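Local coordinates for protein glutathione transferase o1 (Bombyx mori, PDB 3RBT) that probably transfers glutathione to electrophilic substrates and may reduce dehydroascorbate with glutathione, as an Omega-class member of the glutathione transferase superfamily, at residues Ala208-Gly211 with Asp212-Leu216; Gln215-Asp218 with Ile219-Lys222; Arg185-Leu188 with Leu189-Val192. All coordinates share one frame; numbering follows the deposited sequence.

Contact 1: Ala208-Gly211 with Asp212-Leu216; sequences ADWG and DQMQL
Ala208, Asp209, Trp210 and Gly211 each accept a backbone hydrogen bond from the residue four places on, the regular alpha-helical pattern, and the bond from Met214 N to Trp210 O is short at 2.7 Å and nearly straight, with an N-H...O angle of 165°. The same pair is joined a second time through its side chains. Met214 CG, anti to its own carbonyl carbon (chi1 -75°), settles over one face of the Trp210 indole; the bends at chi2 and chi3 then place the sulfur and the terminal methyl. Met214 CG lies 3.4 Å from Trp210 CE2 and 3.7 Å from the centroid of the five-membered ring, only 23° off the normal, which identifies a CH-pi contact. The sulfur sits farther out: Met214 SD is 4.4 Å from the same centroid and oblique to it, a Met-aromatic approach. Trp210 NE1 is spent on a hydrogen bond to Asp176 OD1, which helps to set the rotation of the indole. A leucine in place of Trp210 would probably leave Asp176 without this N-H donor and Met214 without a flat surface to lie on. On another side of the helix the Gln215 chain runs past the preceding turn, its CG 3.3 Å from Gly211 O. Trp210 meets Trp180 edge to face and also touches Val179 and Val183, and Met214 touches Trp180, which packs the buried side of helix 205-216 against helix 174-186; Phe167 adds a second edge-to-face contact to Trp210. The whole is an i to i+4 Met-aromatic pair on a helix of the all-helical C-terminal domain of the GST fold.

Contact 2: Gln215-Asp218 with Ile219-Lys222; sequences QLDD and IVKK
Asp217 and Ile219 carry side chains that lie next to each other and point the same way, while Val220 meets the Asp217 side chain nearer its root. The carboxylate of Asp217 is swung out with CG anti to the backbone N (chi1 -164°), a torsion that sets it beside Ile219, with Asp217 OD2 3.6 Å from Ile219 CB. Val220 approaches the base of the same side chain, its CG2 standing 3.9 Å from Asp217 CB; the other methyl, CG1, reaches back to 4.1 Å from Gln215 CA, across the bend between two helices. These are van der Waals contacts. Asp217 occupies the N-cap position, directly before helix 218-222, and its backbone carbonyl opens the helical bonding: Lys221 N donates to Asp217 O at 2.9 Å with an N-H...O angle of 168°. The next bond, from Lys222 N to Asp218 O, is longer at 3.2 Å and more bent, its donor tilted 35° from the carbonyl plane. Lys221 curls its chain at chi4, and its NZ ends 4.0 Å from Gln215 O, too far for a hydrogen bond. Beyond the two segments, Ile219 rests on Tyr177 and Val220 on Trp180, both of helix 174-186, and Ile219 also touches Glu46 and Ala47 of helix 36-47. The chemistry is thus divided: the aliphatic groups of Ile219 and Val220 make van der Waals contacts, one of them against the carboxylate of Asp217, whereas Asp217 OD2 is satisfied by a hydrogen bond with Tyr177 OH, and a carboxylate at a helix start is likely to be stabilised by the positive end of the helix dipole.

Contact 3: Arg185-Leu188 with Leu189-Val192; sequences RLYL and LRCV
The Tyr187 ring and the Arg190 guanidinium meet edge to edge: their planes are 24° apart, nearly coplanar, and NH2 of Arg190 lies near the plane of the ring, 3.8 Å from Tyr187 CD1. Tyr187 CD1 in turn stands at the guanidinium edge, in plane, so neither group lies over a face of the other, and the geometry is not that of a cation-pi stack. The two side chains run alongside each other in the same direction, Arg190 reaching the ring because its chain, extended through chi2, bends at chi3. Beneath them the backbone makes a type I beta turn from Leu186 to Leu189, closed by Leu189 N to Leu186 O at 2.9 Å. Two further bonds of the same i to i+3 span follow, Arg190 N to Tyr187 O at 3.1 Å and Cys191 N to Leu188 O at 2.9 Å; the last also brings Cys191 CB close to that oxygen, at 3.2 Å from Leu188 O. In all three the donor stands well above the carbonyl plane, the sign of a chain wound in tight three-residue steps as it leaves helix 174-186. Leu188 has its CG between the backbone N and the carbonyl carbon (chi1 73°), a position that folds the side chain onto the next residue, with Leu188 CD1 3.4 Å from Leu189 N. Leu188 CD1 is also 4.3 Å from Val192 CG2, a loose apolar contact one turn on. Around this turn, Phe197 of helix 194-202 touches Tyr187, Leu189 and Arg190; Leu186, Leu188 and Leu189 pack on helix 113-138; and Leu188 meets Tyr234, and Val192 Phe231, of helix 227-237.

Overall arrangement
Along the chain contact 3 comes first, at 185-192, where helix 174-186 gives way to the short helix 189-192. Contact 1 follows within helix 205-216, and contact 2 takes over at its end, sharing Gln215 and Leu216 and turning the chain into helix 218-222. All three are local, so none closes a long loop, and none nests in or crosses another; contacts 1 and 2 overlap, their centres about 10 Å apart. Tyr187 OH brings contact 3 up to contact 1, lying 3.2 Å from Gln215 OE1. Helix 174-186, whose end opens contact 3, also packs against contacts 1 and 2. Contact 2 reaches helix 36-47 of the thioredoxin-like domain, as does Arg185 of contact 3 through His39.

Contact 1: Ala208-Gly211 with Asp212-Leu216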
loop_
_atom_site.group_PDB
_atom_site.type_symbol
_atom_site.label_atom_id
_atom_site.label_comp_id
_atom_site.label_asym_id
_atom_site.label_seq_id
_atom_site.Cartn_x
_atom_site.Cartn_y
_atom_site.Cartn_z
ATOM N N ALA A 208 9.676 19.602 -14.400
ATOM C CA ALA A 208 10.665 20.589 -13.991
ATOM C C ALA A 208 9.981 21.875 -13.540
ATOM O O ALA A 208 10.321 22.416 -12.493
ATOM C CB ALA A 208 11.653 20.880 -15.135
ATOM N N ASP A 209 9.017 22.342 -14.339
ATOM C CA ASP A 209 8.196 23.503 -14.006
ATOM C C ASP A 209 7.499 23.333 -12.652
ATOM O O ASP A 209 7.544 24.229 -11.810
ATOM C CB ASP A 209 7.150 23.753 -15.104
ATOM C CG ASP A 209 7.730 24.426 -16.336
ATOM O OD1 ASP A 209 8.968 24.609 -16.415
ATOM O OD2 ASP A 209 6.936 24.776 -17.240
ATOM N N TRP A 210 6.874 22.174 -12.456
ATOM C CA TRP A 210 6.199 21.817 -11.208
ATOM C C TRP A 210 7.174 21.858 -10.022
ATOM O O TRP A 210 6.869 22.446 -8.980
ATOM C CB TRP A 210 5.524 20.444 -11.367
ATOM C CG TRP A 210 5.057 19.795 -10.086
ATOM C CD1 TRP A 210 3.871 20.013 -9.440
ATOM C CD2 TRP A 210 5.759 18.817 -9.316
ATOM N NE1 TRP A 210 3.798 19.237 -8.309
ATOM C CE2 TRP A 210 4.942 18.491 -8.208
ATOM C CE3 TRP A 210 7.000 18.185 -9.449
ATOM C CZ2 TRP A 210 5.325 17.562 -7.239
ATOM C CZ3 TRP A 210 7.384 17.263 -8.493
ATOM C CH2 TRP A 210 6.548 16.959 -7.396
ATOM N N GLY A 211 8.348 21.249 -10.200
ATOM C CA GLY A 211 9.447 21.350 -9.238
ATOM C C GLY A 211 9.736 22.773 -8.782
ATOM O O GLY A 211 9.884 23.032 -7.582
ATOM N N ASP A 212 9.802 23.697 -9.738
ATOM C CA ASP A 212 10.049 25.109 -9.439
ATOM C C ASP A 212 8.926 25.701 -8.602
ATOM O O ASP A 212 9.176 26.407 -7.626
ATOM C CB ASP A 212 10.217 25.918 -10.734
ATOM C CG ASP A 212 11.503 25.592 -11.458
ATOM O OD1 ASP A 212 12.453 25.113 -10.797
ATOM O OD2 ASP A 212 11.567 25.817 -12.682
ATOM N N GLN A 213 7.690 25.405 -8.992
ATOM C CA GLN A 213 6.521 25.879 -8.265
ATOM C C GLN A 213 6.430 25.283 -6.859
ATOM O O GLN A 213 6.110 25.992 -5.911
ATOM C CB GLN A 213 5.241 25.603 -9.064
ATOM C CG GLN A 213 5.065 26.526 -10.275
ATOM C CD GLN A 213 4.827 27.968 -9.875
ATOM O OE1 GLN A 213 3.956 28.262 -9.048
ATOM N NE2 GLN A 213 5.596 28.880 -10.461
ATOM N N MET A 214 6.726 23.989 -6.728
ATOM C CA MET A 214 6.737 23.339 -5.418
ATOM C C MET A 214 7.760 23.995 -4.497
ATOM O O MET A 214 7.504 24.152 -3.314
ATOM C CB MET A 214 7.041 21.843 -5.539
ATOM C CG MET A 214 5.899 20.989 -6.070
ATOM S SD MET A 214 4.444 20.885 -5.001
ATOM C CE MET A 214 5.076 19.913 -3.625
ATOM N N GLN A 215 8.912 24.388 -5.042
ATOM C CA GLN A 215 9.948 25.044 -4.229
ATOM C C GLN A 215 9.490 26.358 -3.579
ATOM O O GLN A 215 10.023 26.761 -2.540
ATOM C CB GLN A 215 11.225 25.261 -5.040
ATOM C CG GLN A 215 12.018 23.973 -5.276
ATOM C CD GLN A 215 13.219 24.192 -6.168
ATOM O OE1 GLN A 215 13.221 23.786 -7.330
ATOM N NE2 GLN A 215 14.246 24.862 -5.634
ATOM N N LEU A 216 8.496 27.007 -4.182
ATOM C CA LEU A 216 7.969 28.269 -3.669
ATOM C C LEU A 216 6.853 28.096 -2.641
ATOM O O LEU A 216 6.477 29.060 -1.970
ATOM C CB LEU A 216 7.504 29.169 -4.825
ATOM C CG LEU A 216 8.539 29.511 -5.907
ATOM C CD1 LEU A 216 7.922 30.372 -7.011
ATOM C CD2 LEU A 216 9.757 30.204 -5.306
#

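Contact 2: Gln215-Asp218 with Ile219-Lys222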
loop_
_atom_site.group_PDB
_atom_site.type_symbol
_atom_site.label_atom_id
_atom_site.label_comp_id
_atom_site.label_asym_id
_atom_site.label_seq_id
_atom_site.Cartn_x
_atom_site.Cartn_y
_atom_site.Cartn_z
ATOM N N GLN A 215 8.912 24.388 -5.042
ATOM C CA GLN A 215 9.948 25.044 -4.229
ATOM C C GLN A 215 9.490 26.358 -3.579
ATOM O O GLN A 215 10.023 26.761 -2.540
ATOM C CB GLN A 215 11.225 25.261 -5.040
ATOM C CG GLN A 215 12.018 23.973 -5.276
ATOM C CD GLN A 215 13.219 24.192 -6.168
ATOM O OE1 GLN A 215 13.221 23.786 -7.330
ATOM N NE2 GLN A 215 14.246 24.862 -5.634
ATOM N N LEU A 216 8.496 27.007 -4.182
ATOM C CA LEU A 216 7.969 28.269 -3.669
ATOM C C LEU A 216 6.853 28.096 -2.641
ATOM O O LEU A 216 6.477 29.060 -1.970
ATOM C CB LEU A 216 7.504 29.169 -4.825
ATOM C CG LEU A 216 8.539 29.511 -5.907
ATOM C CD1 LEU A 216 7.922 30.372 -7.011
ATOM C CD2 LEU A 216 9.757 30.204 -5.306
ATOM N N ASP A 217 6.343 26.870 -2.514
ATOM C CA ASP A 217 5.253 26.538 -1.586
ATOM C C ASP A 217 5.714 26.714 -0.136
ATOM O O ASP A 217 6.766 26.204 0.258
ATOM C CB ASP A 217 4.785 25.095 -1.841
ATOM C CG ASP A 217 3.434 24.781 -1.216
ATOM O OD1 ASP A 217 2.427 25.453 -1.546
ATOM O OD2 ASP A 217 3.368 23.831 -0.415
ATOM N N ASP A 218 4.919 27.443 0.647
ATOM C CA ASP A 218 5.249 27.761 2.043
ATOM C C ASP A 218 5.492 26.541 2.925
ATOM O O ASP A 218 6.363 26.556 3.801
ATOM C CB ASP A 218 4.158 28.633 2.660
ATOM C CG ASP A 218 4.030 29.970 1.964
ATOM O OD1 ASP A 218 4.645 30.955 2.442
ATOM O OD2 ASP A 218 3.341 30.021 0.923
ATOM N N ILE A 219 4.709 25.494 2.683
ATOM C CA ILE A 219 4.844 24.224 3.377
ATOM C C ILE A 219 6.158 23.525 2.997
ATOM O O ILE A 219 6.891 23.055 3.873
ATOM C CB ILE A 219 3.602 23.335 3.107
ATOM C CG1 ILE A 219 2.350 24.001 3.696
ATOM C CG2 ILE A 219 3.781 21.929 3.681
ATOM C CD1 ILE A 219 1.092 23.765 2.885
ATOM N N VAL A 220 6.453 23.463 1.698
ATOM C CA VAL A 220 7.712 22.900 1.210
ATOM C C VAL A 220 8.913 23.608 1.851
ATOM O O VAL A 220 9.824 22.964 2.395
ATOM C CB VAL A 220 7.801 22.990 -0.333
ATOM C CG1 VAL A 220 9.252 22.842 -0.823
ATOM C CG2 VAL A 220 6.891 21.955 -0.983
ATOM N N LYS A 221 8.882 24.935 1.792
ATOM C CA LYS A 221 9.943 25.797 2.299
ATOM C C LYS A 221 10.239 25.574 3.787
ATOM O O LYS A 221 11.390 25.644 4.209
ATOM C CB LYS A 221 9.565 27.258 2.049
ATOM C CG LYS A 221 10.674 28.099 1.472
ATOM C CD LYS A 221 10.156 29.485 1.041
ATOM C CE LYS A 221 11.272 30.333 0.440
ATOM N NZ LYS A 221 12.105 29.553 -0.531
ATOM N N LYS A 222 9.201 25.280 4.566
ATOM C CA LYS A 222 9.349 24.993 5.995
ATOM C C LYS A 222 10.302 23.813 6.297
ATOM O O LYS A 222 11.045 23.862 7.282
ATOM C CB LYS A 222 7.973 24.749 6.635
ATOM C CG LYS A 222 7.913 24.986 8.150
ATOM C CD LYS A 222 7.764 26.464 8.478
ATOM C CE LYS A 222 8.415 26.825 9.807
ATOM N NZ LYS A 222 8.467 28.308 9.989
#

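Contact 3: Arg185-Leu188 with Leu189-Val192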
loop_
_atom_site.group_PDB
_atom_site.type_symbol
_atom_site.label_atom_id
_atom_site.label_comp_id
_atom_site.label_asym_id
_atom_site.label_seq_id
_atom_site.Cartn_x
_atom_site.Cartn_y
_atom_site.Cartn_z
ATOM N N ARG A 185 15.400 16.025 -3.060
ATOM C CA ARG A 185 16.712 15.396 -2.914
ATOM C C ARG A 185 17.452 15.246 -4.241
ATOM O O ARG A 185 18.670 15.376 -4.275
ATOM C CB ARG A 185 16.597 14.045 -2.207
ATOM C CG ARG A 185 16.417 14.194 -0.706
ATOM C CD ARG A 185 15.846 12.947 -0.041
ATOM N NE ARG A 185 15.797 13.144 1.408
ATOM C CZ ARG A 185 14.882 13.881 2.039
ATOM N NH1 ARG A 185 13.924 14.497 1.355
ATOM N NH2 ARG A 185 14.927 14.013 3.361
ATOM N N LEU A 186 16.715 15.010 -5.325
ATOM C CA LEU A 186 17.326 14.835 -6.650
ATOM C C LEU A 186 18.175 16.017 -7.098
ATOM O O LEU A 186 19.181 15.828 -7.780
ATOM C CB LEU A 186 16.278 14.511 -7.716
ATOM C CG LEU A 186 15.549 13.176 -7.549
ATOM C CD1 LEU A 186 14.526 12.973 -8.662
ATOM C CD2 LEU A 186 16.530 12.003 -7.483
ATOM N N TYR A 187 17.770 17.230 -6.709
ATOM C CA TYR A 187 18.524 18.445 -7.043
ATOM C C TYR A 187 19.995 18.390 -6.588
ATOM O O TYR A 187 20.834 19.092 -7.142
ATOM C CB TYR A 187 17.838 19.703 -6.477
ATOM C CG TYR A 187 16.479 20.033 -7.084
ATOM C CD1 TYR A 187 16.369 20.614 -8.350
ATOM C CD2 TYR A 187 15.307 19.792 -6.376
ATOM C CE1 TYR A 187 15.119 20.927 -8.898
ATOM C CE2 TYR A 187 14.060 20.100 -6.908
ATOM C CZ TYR A 187 13.971 20.660 -8.167
ATOM O OH TYR A 187 12.732 20.959 -8.677
ATOM N N LEU A 188 20.307 17.557 -5.590
ATOM C CA LEU A 188 21.695 17.391 -5.146
ATOM C C LEU A 188 22.591 16.929 -6.305
ATOM O O LEU A 188 23.788 17.208 -6.317
ATOM C CB LEU A 188 21.804 16.429 -3.949
ATOM C CG LEU A 188 21.612 14.910 -4.112
ATOM C CD1 LEU A 188 22.860 14.218 -4.635
ATOM C CD2 LEU A 188 21.193 14.261 -2.800
ATOM N N LEU A 189 21.989 16.239 -7.274
ATOM C CA LEU A 189 22.713 15.665 -8.398
ATOM C C LEU A 189 23.342 16.739 -9.285
ATOM O O LEU A 189 24.247 16.450 -10.061
ATOM C CB LEU A 189 21.792 14.765 -9.231
ATOM C CG LEU A 189 22.331 13.355 -9.485
ATOM C CD1 LEU A 189 21.764 12.395 -8.456
ATOM C CD2 LEU A 189 22.020 12.870 -10.899
ATOM N N ARG A 190 22.859 17.974 -9.155
ATOM C CA ARG A 190 23.416 19.098 -9.886
ATOM C C ARG A 190 24.775 19.482 -9.307
ATOM O O ARG A 190 25.604 20.060 -10.003
ATOM C CB ARG A 190 22.461 20.296 -9.880
ATOM C CG ARG A 190 22.613 21.191 -11.109
ATOM C CD ARG A 190 21.839 22.506 -11.006
ATOM N NE ARG A 190 20.422 22.312 -10.694
ATOM C CZ ARG A 190 19.430 23.027 -11.223
ATOM N NH1 ARG A 190 19.701 23.974 -12.124
ATOM N NH2 ARG A 190 18.167 22.786 -10.871
ATOM N N CYS A 191 24.990 19.146 -8.035
ATOM C CA CYS A 191 26.298 19.304 -7.401
ATOM C C CYS A 191 27.285 18.231 -7.885
ATOM O O CYS A 191 28.493 18.481 -7.959
ATOM C CB CYS A 191 26.182 19.269 -5.872
ATOM S SG CYS A 191 24.979 20.438 -5.163
ATOM N N VAL A 192 26.767 17.045 -8.208
ATOM C CA VAL A 192 27.594 15.934 -8.694
ATOM C C VAL A 192 27.999 16.145 -10.151
ATOM O O VAL A 192 29.188 16.180 -10.468
ATOM C CB VAL A 192 26.886 14.556 -8.565
ATOM C CG1 VAL A 192 27.847 13.423 -8.970
ATOM C CG2 VAL A 192 26.360 14.344 -7.153
#